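Local coordinates for protein acetylglutamate kinase (Streptococcus mutans, PDB 3L86) that probably catalyses the ATP-dependent phosphorylation of N-acetyl-L-glutamate to N-acetyl-L-glutamyl 5-phosphate, a step of arginine biosynthesis, at residues A[44-47]-A[48-52]; A[218-222]-A[223-227]; A[240-243]-A[244-248]; A[254-258]-A[259-263]. All coordinates share one frame; numbering follows the deposited sequence.

Contact 1 of 4, residues A[44-47]-A[48-52]. With ADP (adenosine-5'-diphosphate), chain B.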
loop_
_atom_site.group_PDB
_atom_site.type_symbol
_atom_site.label_atom_id
_atom_site.label_comp_id
_atom_site.label_asym_id
_atom_site.label_seq_id
_atom_site.Cartn_x
_atom_site.Cartn_y
_atom_site.Cartn_z
ATOM N N GLY A 44 -4.980 -2.539 2.894
ATOM C CA GLY A 44 -4.339 -3.772 3.503
ATOM C C GLY A 44 -4.997 -5.129 3.216
ATOM O O GLY A 44 -6.018 -5.191 2.567
ATOM N N GLY A 45 -4.411 -6.233 3.673
ATOM C CA GLY A 45 -4.958 -7.583 3.360
ATOM C C GLY A 45 -6.400 -7.804 3.834
ATOM O O GLY A 45 -7.334 -7.980 3.020
ATOM N N VAL A 46 -6.584 -7.799 5.158
ATOM C CA VAL A 46 -7.934 -7.957 5.760
ATOM C C VAL A 46 -8.920 -6.862 5.233
ATOM O O VAL A 46 -10.075 -7.138 4.832
ATOM C CB VAL A 46 -7.821 -7.992 7.323
ATOM C CG1 VAL A 46 -9.204 -7.896 8.022
ATOM C CG2 VAL A 46 -7.077 -9.288 7.797
ATOM N N ALA A 47 -8.458 -5.617 5.239
ATOM C CA ALA A 47 -9.279 -4.455 4.902
ATOM C C ALA A 47 -9.890 -4.611 3.514
ATOM O O ALA A 47 -11.037 -4.174 3.280
ATOM C CB ALA A 47 -8.420 -3.190 4.976
ATOM N N SER A 48 -9.146 -5.219 2.586
ATOM C CA SER A 48 -9.695 -5.384 1.229
ATOM C C SER A 48 -10.803 -6.437 1.087
ATOM O O SER A 48 -11.443 -6.498 0.015
ATOM C CB SER A 48 -8.580 -5.690 0.232
ATOM O OG SER A 48 -8.119 -6.999 0.386
ATOM N N GLN A 49 -11.040 -7.235 2.154
ATOM C CA GLN A 49 -12.008 -8.326 2.110
ATOM C C GLN A 49 -13.313 -7.932 2.807
ATOM O O GLN A 49 -14.239 -8.730 2.891
ATOM C CB GLN A 49 -11.447 -9.607 2.769
ATOM C CG GLN A 49 -10.092 -10.116 2.244
ATOM C CD GLN A 49 -10.128 -10.599 0.795
ATOM O OE1 GLN A 49 -10.863 -11.529 0.442
ATOM N NE2 GLN A 49 -9.326 -9.947 -0.067
ATOM N N GLN A 50 -13.370 -6.710 3.320
ATOM C CA GLN A 50 -14.524 -6.192 4.049
ATOM C C GLN A 50 -14.962 -4.787 3.611
ATOM O O GLN A 50 -15.430 -4.041 4.440
ATOM C CB GLN A 50 -14.279 -6.210 5.607
ATOM C CG GLN A 50 -13.070 -5.328 6.110
ATOM C CD GLN A 50 -12.695 -5.540 7.594
ATOM O OE1 GLN A 50 -13.029 -6.584 8.181
ATOM N NE2 GLN A 50 -11.936 -4.568 8.185
ATOM N N LEU A 51 -14.829 -4.417 2.341
ATOM C CA LEU A 51 -15.106 -3.040 1.902
ATOM C C LEU A 51 -16.565 -2.636 2.101
ATOM O O LEU A 51 -17.476 -3.342 1.653
ATOM C CB LEU A 51 -14.739 -2.866 0.422
ATOM C CG LEU A 51 -13.268 -3.174 0.163
ATOM C CD1 LEU A 51 -12.920 -3.021 -1.339
ATOM C CD2 LEU A 51 -12.363 -2.261 1.013
ATOM N N SER A 52 -16.800 -1.536 2.790
ATOM C CA SER A 52 -18.178 -1.175 3.131
ATOM C C SER A 52 -18.963 -0.425 2.008
ATOM O O SER A 52 -18.398 0.027 0.987
ATOM C CB SER A 52 -18.155 -0.321 4.388
ATOM O OG SER A 52 -17.605 0.947 4.057
HETATM P PB ADP B . -1.979 -4.381 6.890
HETATM O O1B ADP B . -0.687 -3.823 6.366
HETATM O O2B ADP B . -3.161 -3.401 6.884
HETATM O O3B ADP B . -2.340 -5.647 6.195
HETATM P PA ADP B . -0.424 -5.224 9.289
HETATM O O1A ADP B . -0.723 -6.406 10.202
HETATM O O2A ADP B . 0.777 -5.341 8.394
HETATM O O3A ADP B . -1.779 -4.791 8.449
HETATM O "O5'" ADP B . -0.266 -3.975 10.303
HETATM C "C5'" ADP B . -1.371 -3.644 11.183
HETATM C "C4'" ADP B . -1.126 -4.312 12.568
HETATM O "O4'" ADP B . -0.027 -3.742 13.310
HETATM C "C3'" ADP B . -2.315 -4.213 13.536
HETATM O "O3'" ADP B . -3.258 -5.219 13.180
HETATM C "C2'" ADP B . -1.690 -4.542 14.886
HETATM O "O2'" ADP B . -1.767 -5.955 15.035
HETATM C "C1'" ADP B . -0.207 -4.239 14.683
HETATM N N9 ADP B . 0.255 -3.183 15.624
HETATM C C8 ADP B . 1.442 -3.246 16.293
HETATM N N7 ADP B . 1.604 -2.122 17.041
HETATM C C5 ADP B . 0.496 -1.360 16.867
HETATM C C6 ADP B . -0.003 -0.090 17.385
HETATM N N6 ADP B . 0.762 0.669 18.213
HETATM N N1 ADP B . -1.203 0.377 16.942
HETATM C C2 ADP B . -1.955 -0.318 16.103
HETATM N N3 ADP B . -1.572 -1.488 15.594
HETATM C C4 ADP B . -0.383 -2.065 15.943
#

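Contact 2 of 4, residues A[218-222]-A[223-227]. With ADP (adenosine-5'-diphosphate), chain B.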
loop_
_atom_site.group_PDB
_atom_site.type_symbol
_atom_site.label_atom_id
_atom_site.label_comp_id
_atom_site.label_asym_id
_atom_site.label_seq_id
_atom_site.Cartn_x
_atom_site.Cartn_y
_atom_site.Cartn_z
ATOM N N VAL A 218 -3.332 4.388 15.260
ATOM C CA VAL A 218 -2.153 3.955 16.008
ATOM C C VAL A 218 -2.553 4.029 17.489
ATOM O O VAL A 218 -2.991 5.073 17.957
ATOM C CB VAL A 218 -0.996 4.975 15.810
ATOM C CG1 VAL A 218 0.291 4.485 16.563
ATOM C CG2 VAL A 218 -0.698 5.158 14.274
ATOM N N LEU A 219 -2.380 2.931 18.211
ATOM C CA LEU A 219 -2.858 2.810 19.583
ATOM C C LEU A 219 -1.684 3.026 20.559
ATOM O O LEU A 219 -0.546 2.617 20.270
ATOM C CB LEU A 219 -3.443 1.410 19.764
ATOM C CG LEU A 219 -4.422 0.964 18.658
ATOM C CD1 LEU A 219 -4.924 -0.368 19.008
ATOM C CD2 LEU A 219 -5.591 1.927 18.549
ATOM N N GLU A 220 -1.944 3.747 21.647
ATOM C CA GLU A 220 -0.952 3.981 22.694
ATOM C C GLU A 220 -1.691 4.077 24.015
ATOM O O GLU A 220 -2.648 4.861 24.133
ATOM C CB GLU A 220 -0.164 5.275 22.466
ATOM C CG GLU A 220 1.065 5.465 23.442
ATOM C CD GLU A 220 1.931 6.691 23.095
ATOM O OE1 GLU A 220 1.585 7.373 22.131
ATOM O OE2 GLU A 220 2.956 6.967 23.773
ATOM N N ASN A 221 -1.244 3.272 24.995
ATOM C CA ASN A 221 -1.855 3.247 26.351
ATOM C C ASN A 221 -3.349 3.042 26.292
ATOM O O ASN A 221 -4.078 3.707 27.019
ATOM C CB ASN A 221 -1.617 4.575 27.088
ATOM C CG ASN A 221 -0.163 4.754 27.531
ATOM O OD1 ASN A 221 0.377 5.861 27.471
ATOM N ND2 ASN A 221 0.464 3.675 27.964
ATOM N N GLY A 222 -3.807 2.193 25.374
ATOM C CA GLY A 222 -5.181 1.692 25.376
ATOM C C GLY A 222 -6.241 2.561 24.753
ATOM O O GLY A 222 -7.439 2.374 25.030
ATOM N N ALA A 223 -5.814 3.501 23.906
ATOM C CA ALA A 223 -6.704 4.380 23.164
ATOM C C ALA A 223 -6.028 4.759 21.825
ATOM O O ALA A 223 -4.819 4.612 21.676
ATOM C CB ALA A 223 -7.043 5.655 23.981
ATOM N N VAL A 224 -6.827 5.223 20.859
ATOM C CA VAL A 224 -6.341 5.687 19.556
ATOM C C VAL A 224 -5.640 7.042 19.711
ATOM O O VAL A 224 -6.166 7.930 20.369
ATOM C CB VAL A 224 -7.556 5.918 18.601
ATOM C CG1 VAL A 224 -7.135 6.665 17.364
ATOM C CG2 VAL A 224 -8.319 4.583 18.213
ATOM N N LEU A 225 -4.463 7.234 19.127
ATOM C CA LEU A 225 -3.871 8.587 19.109
ATOM C C LEU A 225 -4.470 9.387 18.011
ATOM O O LEU A 225 -4.371 8.984 16.826
ATOM C CB LEU A 225 -2.380 8.526 18.767
ATOM C CG LEU A 225 -1.363 8.051 19.778
ATOM C CD1 LEU A 225 -0.016 8.181 19.114
ATOM C CD2 LEU A 225 -1.429 8.901 21.064
ATOM N N GLU A 226 -5.037 10.547 18.329
ATOM C CA GLU A 226 -5.648 11.357 17.297
ATOM C C GLU A 226 -4.633 11.983 16.277
ATOM O O GLU A 226 -4.919 12.045 15.081
ATOM C CB GLU A 226 -6.544 12.420 17.917
ATOM N N LYS A 227 -3.463 12.418 16.730
ATOM C CA LYS A 227 -2.491 13.042 15.807
ATOM C C LYS A 227 -1.097 12.797 16.286
ATOM O O LYS A 227 -0.876 12.575 17.474
ATOM C CB LYS A 227 -2.718 14.551 15.673
ATOM C CG LYS A 227 -4.154 14.897 15.376
HETATM P PB ADP B . -1.979 -4.381 6.890
HETATM O O1B ADP B . -0.687 -3.823 6.366
HETATM O O2B ADP B . -3.161 -3.401 6.884
HETATM O O3B ADP B . -2.340 -5.647 6.195
HETATM P PA ADP B . -0.424 -5.224 9.289
HETATM O O1A ADP B . -0.723 -6.406 10.202
HETATM O O2A ADP B . 0.777 -5.341 8.394
HETATM O O3A ADP B . -1.779 -4.791 8.449
HETATM O "O5'" ADP B . -0.266 -3.975 10.303
HETATM C "C5'" ADP B . -1.371 -3.644 11.183
HETATM C "C4'" ADP B . -1.126 -4.312 12.568
HETATM O "O4'" ADP B . -0.027 -3.742 13.310
HETATM C "C3'" ADP B . -2.315 -4.213 13.536
HETATM O "O3'" ADP B . -3.258 -5.219 13.180
HETATM C "C2'" ADP B . -1.690 -4.542 14.886
HETATM O "O2'" ADP B . -1.767 -5.955 15.035
HETATM C "C1'" ADP B . -0.207 -4.239 14.683
HETATM N N9 ADP B . 0.255 -3.183 15.624
HETATM C C8 ADP B . 1.442 -3.246 16.293
HETATM N N7 ADP B . 1.604 -2.122 17.041
HETATM C C5 ADP B . 0.496 -1.360 16.867
HETATM C C6 ADP B . -0.003 -0.090 17.385
HETATM N N6 ADP B . 0.762 0.669 18.213
HETATM N N1 ADP B . -1.203 0.377 16.942
HETATM C C2 ADP B . -1.955 -0.318 16.103
HETATM N N3 ADP B . -1.572 -1.488 15.594
HETATM C C4 ADP B . -0.383 -2.065 15.943
#

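Contact 3 of 4, residues A[240-243]-A[244-248]. With ADP (adenosine-5'-diphosphate), chain B.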
loop_
_atom_site.group_PDB
_atom_site.type_symbol
_atom_site.label_atom_id
_atom_site.label_comp_id
_atom_site.label_asym_id
_atom_site.label_seq_id
_atom_site.Cartn_x
_atom_site.Cartn_y
_atom_site.Cartn_z
ATOM N N ALA A 240 8.968 0.870 21.846
ATOM C CA ALA A 240 8.119 -0.249 21.389
ATOM C C ALA A 240 6.596 -0.178 21.670
ATOM O O ALA A 240 5.950 -1.208 21.800
ATOM C CB ALA A 240 8.705 -1.615 21.811
ATOM N N VAL A 241 6.048 1.027 21.735
ATOM C CA VAL A 241 4.604 1.270 21.544
ATOM C C VAL A 241 4.112 0.641 20.205
ATOM O O VAL A 241 3.035 -0.002 20.126
ATOM C CB VAL A 241 4.337 2.793 21.464
ATOM C CG1 VAL A 241 2.887 3.088 21.133
ATOM C CG2 VAL A 241 4.762 3.513 22.762
ATOM N N ILE A 242 4.901 0.873 19.145
ATOM C CA ILE A 242 4.614 0.374 17.784
ATOM C C ILE A 242 5.442 -0.820 17.390
ATOM O O ILE A 242 6.667 -0.712 17.345
ATOM C CB ILE A 242 4.880 1.492 16.752
ATOM C CG1 ILE A 242 3.936 2.656 17.042
ATOM C CG2 ILE A 242 4.807 0.920 15.296
ATOM C CD1 ILE A 242 4.127 3.857 16.161
ATOM N N THR A 243 4.808 -1.953 17.077
ATOM C CA THR A 243 5.526 -3.178 16.702
ATOM C C THR A 243 5.008 -3.823 15.409
ATOM O O THR A 243 4.046 -3.343 14.835
ATOM C CB THR A 243 5.334 -4.252 17.820
ATOM O OG1 THR A 243 3.928 -4.365 18.101
ATOM C CG2 THR A 243 6.090 -3.852 19.124
ATOM N N ALA A 244 5.635 -4.913 14.957
ATOM C CA ALA A 244 5.149 -5.706 13.802
ATOM C C ALA A 244 4.809 -4.866 12.518
ATOM O O ALA A 244 5.523 -3.902 12.184
ATOM C CB ALA A 244 3.914 -6.655 14.227
ATOM N N GLY A 245 3.731 -5.225 11.800
ATOM C CA GLY A 245 3.375 -4.493 10.571
ATOM C C GLY A 245 3.120 -3.006 10.720
ATOM O O GLY A 245 3.074 -2.291 9.701
ATOM N N MET A 246 2.911 -2.516 11.950
ATOM C CA MET A 246 2.642 -1.077 12.128
ATOM C C MET A 246 3.946 -0.272 12.090
ATOM O O MET A 246 3.895 0.942 11.966
ATOM C CB MET A 246 1.813 -0.742 13.385
ATOM C CG MET A 246 1.471 0.780 13.615
ATOM S SD MET A 246 0.353 1.530 12.365
ATOM C CE MET A 246 -1.196 0.714 12.853
ATOM N N ILE A 247 5.082 -0.984 12.162
ATOM C CA ILE A 247 6.408 -0.420 11.931
ATOM C C ILE A 247 6.620 0.093 10.474
ATOM O O ILE A 247 6.804 1.272 10.269
ATOM C CB ILE A 247 7.549 -1.416 12.316
ATOM C CG1 ILE A 247 7.430 -1.778 13.810
ATOM C CG2 ILE A 247 8.917 -0.792 12.031
ATOM C CD1 ILE A 247 8.778 -2.058 14.455
ATOM N N PRO A 248 6.602 -0.784 9.486
ATOM C CA PRO A 248 6.663 -0.206 8.107
ATOM C C PRO A 248 5.525 0.785 7.807
ATOM O O PRO A 248 5.757 1.790 7.114
ATOM C CB PRO A 248 6.639 -1.452 7.195
ATOM C CG PRO A 248 6.078 -2.578 8.121
ATOM C CD PRO A 248 6.441 -2.249 9.503
HETATM P PB ADP B . -1.979 -4.381 6.890
HETATM O O1B ADP B . -0.687 -3.823 6.366
HETATM O O2B ADP B . -3.161 -3.401 6.884
HETATM O O3B ADP B . -2.340 -5.647 6.195
HETATM P PA ADP B . -0.424 -5.224 9.289
HETATM O O1A ADP B . -0.723 -6.406 10.202
HETATM O O2A ADP B . 0.777 -5.341 8.394
HETATM O O3A ADP B . -1.779 -4.791 8.449
HETATM O "O5'" ADP B . -0.266 -3.975 10.303
HETATM C "C5'" ADP B . -1.371 -3.644 11.183
HETATM C "C4'" ADP B . -1.126 -4.312 12.568
HETATM O "O4'" ADP B . -0.027 -3.742 13.310
HETATM C "C3'" ADP B . -2.315 -4.213 13.536
HETATM O "O3'" ADP B . -3.258 -5.219 13.180
HETATM C "C2'" ADP B . -1.690 -4.542 14.886
HETATM O "O2'" ADP B . -1.767 -5.955 15.035
HETATM C "C1'" ADP B . -0.207 -4.239 14.683
HETATM N N9 ADP B . 0.255 -3.183 15.624
HETATM C C8 ADP B . 1.442 -3.246 16.293
HETATM N N7 ADP B . 1.604 -2.122 17.041
HETATM C C5 ADP B . 0.496 -1.360 16.867
HETATM C C6 ADP B . -0.003 -0.090 17.385
HETATM N N6 ADP B . 0.762 0.669 18.213
HETATM N N1 ADP B . -1.203 0.377 16.942
HETATM C C2 ADP B . -1.955 -0.318 16.103
HETATM N N3 ADP B . -1.572 -1.488 15.594
HETATM C C4 ADP B . -0.383 -2.065 15.943
#

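Contact 4 of 4, residues A[254-258]-A[259-263]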
loop_
_atom_site.group_PDB
_atom_site.type_symbol
_atom_site.label_atom_id
_atom_site.label_comp_id
_atom_site.label_asym_id
_atom_site.label_seq_id
_atom_site.Cartn_x
_atom_site.Cartn_y
_atom_site.Cartn_z
ATOM N N ALA A 254 5.666 8.791 7.848
ATOM C CA ALA A 254 6.619 9.859 8.155
ATOM C C ALA A 254 7.445 10.331 6.947
ATOM O O ALA A 254 7.668 11.531 6.786
ATOM C CB ALA A 254 7.571 9.412 9.305
ATOM N N LYS A 255 7.896 9.393 6.123
ATOM C CA LYS A 255 8.688 9.638 4.894
ATOM C C LYS A 255 7.864 10.426 3.837
ATOM O O LYS A 255 8.397 11.316 3.140
ATOM C CB LYS A 255 9.178 8.284 4.385
ATOM C CG LYS A 255 9.863 8.234 3.041
ATOM C CD LYS A 255 10.824 7.054 2.982
ATOM C CE LYS A 255 11.054 6.597 1.537
ATOM N NZ LYS A 255 12.378 5.855 1.356
ATOM N N THR A 256 6.550 10.141 3.782
ATOM C CA THR A 256 5.563 10.806 2.889
ATOM C C THR A 256 5.342 12.290 3.208
ATOM O O THR A 256 5.485 13.139 2.306
ATOM C CB THR A 256 4.185 9.988 2.890
ATOM O OG1 THR A 256 4.476 8.677 2.427
ATOM C CG2 THR A 256 3.063 10.572 1.963
ATOM N N VAL A 257 5.023 12.621 4.475
ATOM C CA VAL A 257 4.863 14.015 4.873
ATOM C C VAL A 257 6.190 14.822 4.840
ATOM O O VAL A 257 6.202 16.032 4.558
ATOM C CB VAL A 257 4.120 14.169 6.263
ATOM C CG1 VAL A 257 2.729 13.476 6.220
ATOM C CG2 VAL A 257 4.988 13.644 7.419
ATOM N N ALA A 258 7.281 14.153 5.157
ATOM C CA ALA A 258 8.617 14.737 5.083
ATOM C C ALA A 258 8.983 15.172 3.646
ATOM O O ALA A 258 9.817 16.058 3.453
ATOM C CB ALA A 258 9.683 13.753 5.671
ATOM N N ALA A 259 8.304 14.615 2.646
ATOM C CA ALA A 259 8.656 14.897 1.270
ATOM C C ALA A 259 7.648 15.883 0.671
ATOM O O ALA A 259 7.703 16.218 -0.532
ATOM C CB ALA A 259 8.767 13.618 0.463
ATOM N N GLY A 260 6.733 16.356 1.510
ATOM C CA GLY A 260 5.838 17.439 1.128
ATOM C C GLY A 260 4.356 17.063 0.945
ATOM O O GLY A 260 3.529 17.937 0.743
ATOM N N VAL A 261 4.003 15.785 1.054
ATOM C CA VAL A 261 2.572 15.392 1.038
ATOM C C VAL A 261 1.888 15.974 2.291
ATOM O O VAL A 261 2.380 15.801 3.421
ATOM C CB VAL A 261 2.356 13.828 0.928
ATOM C CG1 VAL A 261 0.854 13.508 0.968
ATOM C CG2 VAL A 261 2.968 13.284 -0.381
ATOM N N GLY A 262 0.765 16.666 2.109
ATOM C CA GLY A 262 0.214 17.455 3.211
ATOM C C GLY A 262 -0.327 16.704 4.433
ATOM O O GLY A 262 -0.161 17.177 5.571
ATOM N N GLN A 263 -0.969 15.538 4.214
ATOM C CA GLN A 263 -1.516 14.704 5.310
ATOM C C GLN A 263 -1.449 13.179 5.018
ATOM O O GLN A 263 -1.677 12.778 3.863
ATOM C CB GLN A 263 -2.988 15.027 5.492
ATOM C CG GLN A 263 -3.335 16.481 5.751
ATOM C CD GLN A 263 -4.816 16.604 5.947
ATOM O OE1 GLN A 263 -5.631 16.053 5.161
ATOM N NE2 GLN A 263 -5.201 17.266 7.024
#

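Contact 1 of 4, residues A[44-47]-A[48-52]
The glycine-rich loop that meets the phosphates of ADP curls back on itself where Ser48 bonds to the carbonyls of Gly44 and Gly45. Ser48 N reaches Gly44 O at 3.1 Å, and its hydroxyl OG gives a second bond, 2.9 Å, to Gly45 O. With chi1 at 74°, OG sits between the backbone N and the carbonyl carbon, which keeps this short polar side chain close enough to tie down the turn. Gln49 folds back at chi2 (-66°), and its NE2 donates to Ser48 OG at 3.2 Å. Gln49 N bonds to Val46 O at 2.8 Å, approaching from above the carbonyl plane, while Leu51 lays CD2 against Ala47 O. Lacking a side chain, Gly44 lets its CA come within 3.6 Å of ADP O2B, and Gly45 N gives a weak bond of 3.3 Å to O3B of the same phosphate. The loop leaves strand 38-43 at Gly44, which is backbone-bonded to Met212, and leads to helix 53-64, whose start is capped by Ser52; the side chain of Ser48 rests on Val115 and Leu119 of helix 101-125.

Contact 2 of 4, residues A[218-222]-A[223-227]
Val218 O takes a nearly straight hydrogen bond from Leu225 N, 2.9 Å long with 177° at the hydrogen, and so closes the open end of a short beta hairpin. A type I' turn from Glu220 to Ala223 reverses the chain; Asn221 and Gly222 both take positive phi, which asparagine and glycine tolerate well. Next to the turn, Glu220 N donates to Ala223 O at 3.0 Å, whereas the return bond from Ala223 N is long and weak. Leu219 and Val224 form a non-hydrogen-bonded antiparallel pair, and their branches meet obliquely on one face, CD2 against CG2. On the other face, the extended Glu220 side chain crosses that of Leu225, whose methyls CD1 and CD2 both lie 3.5 Å from Glu220 OE1. This oxygen is also salt-bridged to Lys236, an ionic partner beside the apolar cover of Leu225, which reaches Glu220 CB as well. The hairpin also reads the adenine through its backbone. Leu219 N donates to ADP N1 at 3.1 Å and Leu219 O accepts from the amino group N6 at the same length, the donor-acceptor pattern that suits adenine. Because chi1 of Leu219 is -48°, CG lies beside its own backbone N and comes 3.7 Å from ADP N1.

Contact 3 of 4, residues A[240-243]-A[244-248]
Ile242 presses its methyl CG2 against Met246, 3.7 Å from CG, and also lies 3.5 Å from Met246 O. This beta branch stands anti to its own backbone N, while CG1 takes the place beside that N and faces the amino group of the adenine. Ile247 approaches from the next position: Ile247 CG1 packs on the backbone of Thr243, 3.6 Å from Thr243 C. The beta branch of Ile242 suits the place, since CG2 packs on both Met246 and Ile247 while CG1 is left for the adenine side. Met246 is folded rather than extended. Its CG stands anti to the backbone N, and bends at chi2 (66°) and chi3 (72°) follow, so that Met246 CB and CG lie by the base and the terminal methyl CE comes 3.5 Å from ADP C2 and N3. The corner itself is a type II' beta turn from Thr243 to Met246, closed by Met246 N bonding to Thr243 O at 3.2 Å, and it leads into helix 246-258 at the ADP pocket. Ala244 holds the positive phi of this turn, a place glycine usually fills, and its carbonyl receives Ile247 N. Without a side chain, Gly245 brings its CA near the alpha-phosphate oxygen O2A. Val241 O accepts from ADP N6, while Thr243 N donates almost straight to N7 at 3.2 Å. Thr243 OG1 lies by the five-membered ring of the base, 3.3 Å from ADP C8.

Contact 4 of 4, residues A[254-258]-A[259-263]
Thr256 O is gripped by two backbone donors, Ala259 N at 3.2 Å and Val261 N at 3.3 Å, which reach it from opposite faces of its carbonyl plane. The bond from Val261 N, with that from Gly260 N to Val257 O, 3.1 Å, makes the Schellman motif that ends helix 246-258. The last turn of a helix has carbonyls that no further helical N-H can serve; here the chain swings back so that the amides beyond the helix satisfy those of Thr256 and Val257. Gly260 makes the reversal possible by taking a phi of 111°, an angle that glycine adopts without the strain a side chain would bring. Just before this, the regular pattern still holds, with Ala258 N bonded to Ala254 O at 3.1 Å. The carbonyl of Val261 turns toward the helix, and Val261 O lies 3.4 Å from Val257 CA, a CA-H...O contact. A hydrophobic touch, the usual companion of this motif, joins Thr256 to Val261: the threonine methyl CG2 is tight against Val261 CB at 3.5 Å. Threonine suits a buried place on the helix because it serves two needs. Its CG2, anti to the backbone N, meets the valine, while OG1, beside that N (chi1 -60°), is hydrogen-bonded to Ser252 O one turn back. Around this helix end, Thr256 packs on Thr198 and Ala201 of helix 193-203 and on Leu209 of strand 208-212, and beyond the turn the chain runs into strand 263-267, where Gln263 is bonded through its backbone to Leu209.

In the fold
Contacts 1, 2 and 3 all touch ADP, but at different places: contact 1 meets the beta-phosphate, contact 2 the rim of the adenine, and contact 3 the base together with the ribose and alpha-phosphate. Contacts 2 and 3 also touch each other, Val218 packing on Ile242 and Glu220 on Val241, whereas contact 1 lies about 20 Å from contact 3 between centres. Contacts 3 and 4 occupy the start and end of helix 246-258, one bound to nucleotide and the other ending the helix away from it. Contact 2 is a surface hairpin; the other three are partly buried. Each turns the chain on backbone bonds, a serine side chain adding to them in contact 1, but contact 3 has one such bond across it and relies more on apolar packing.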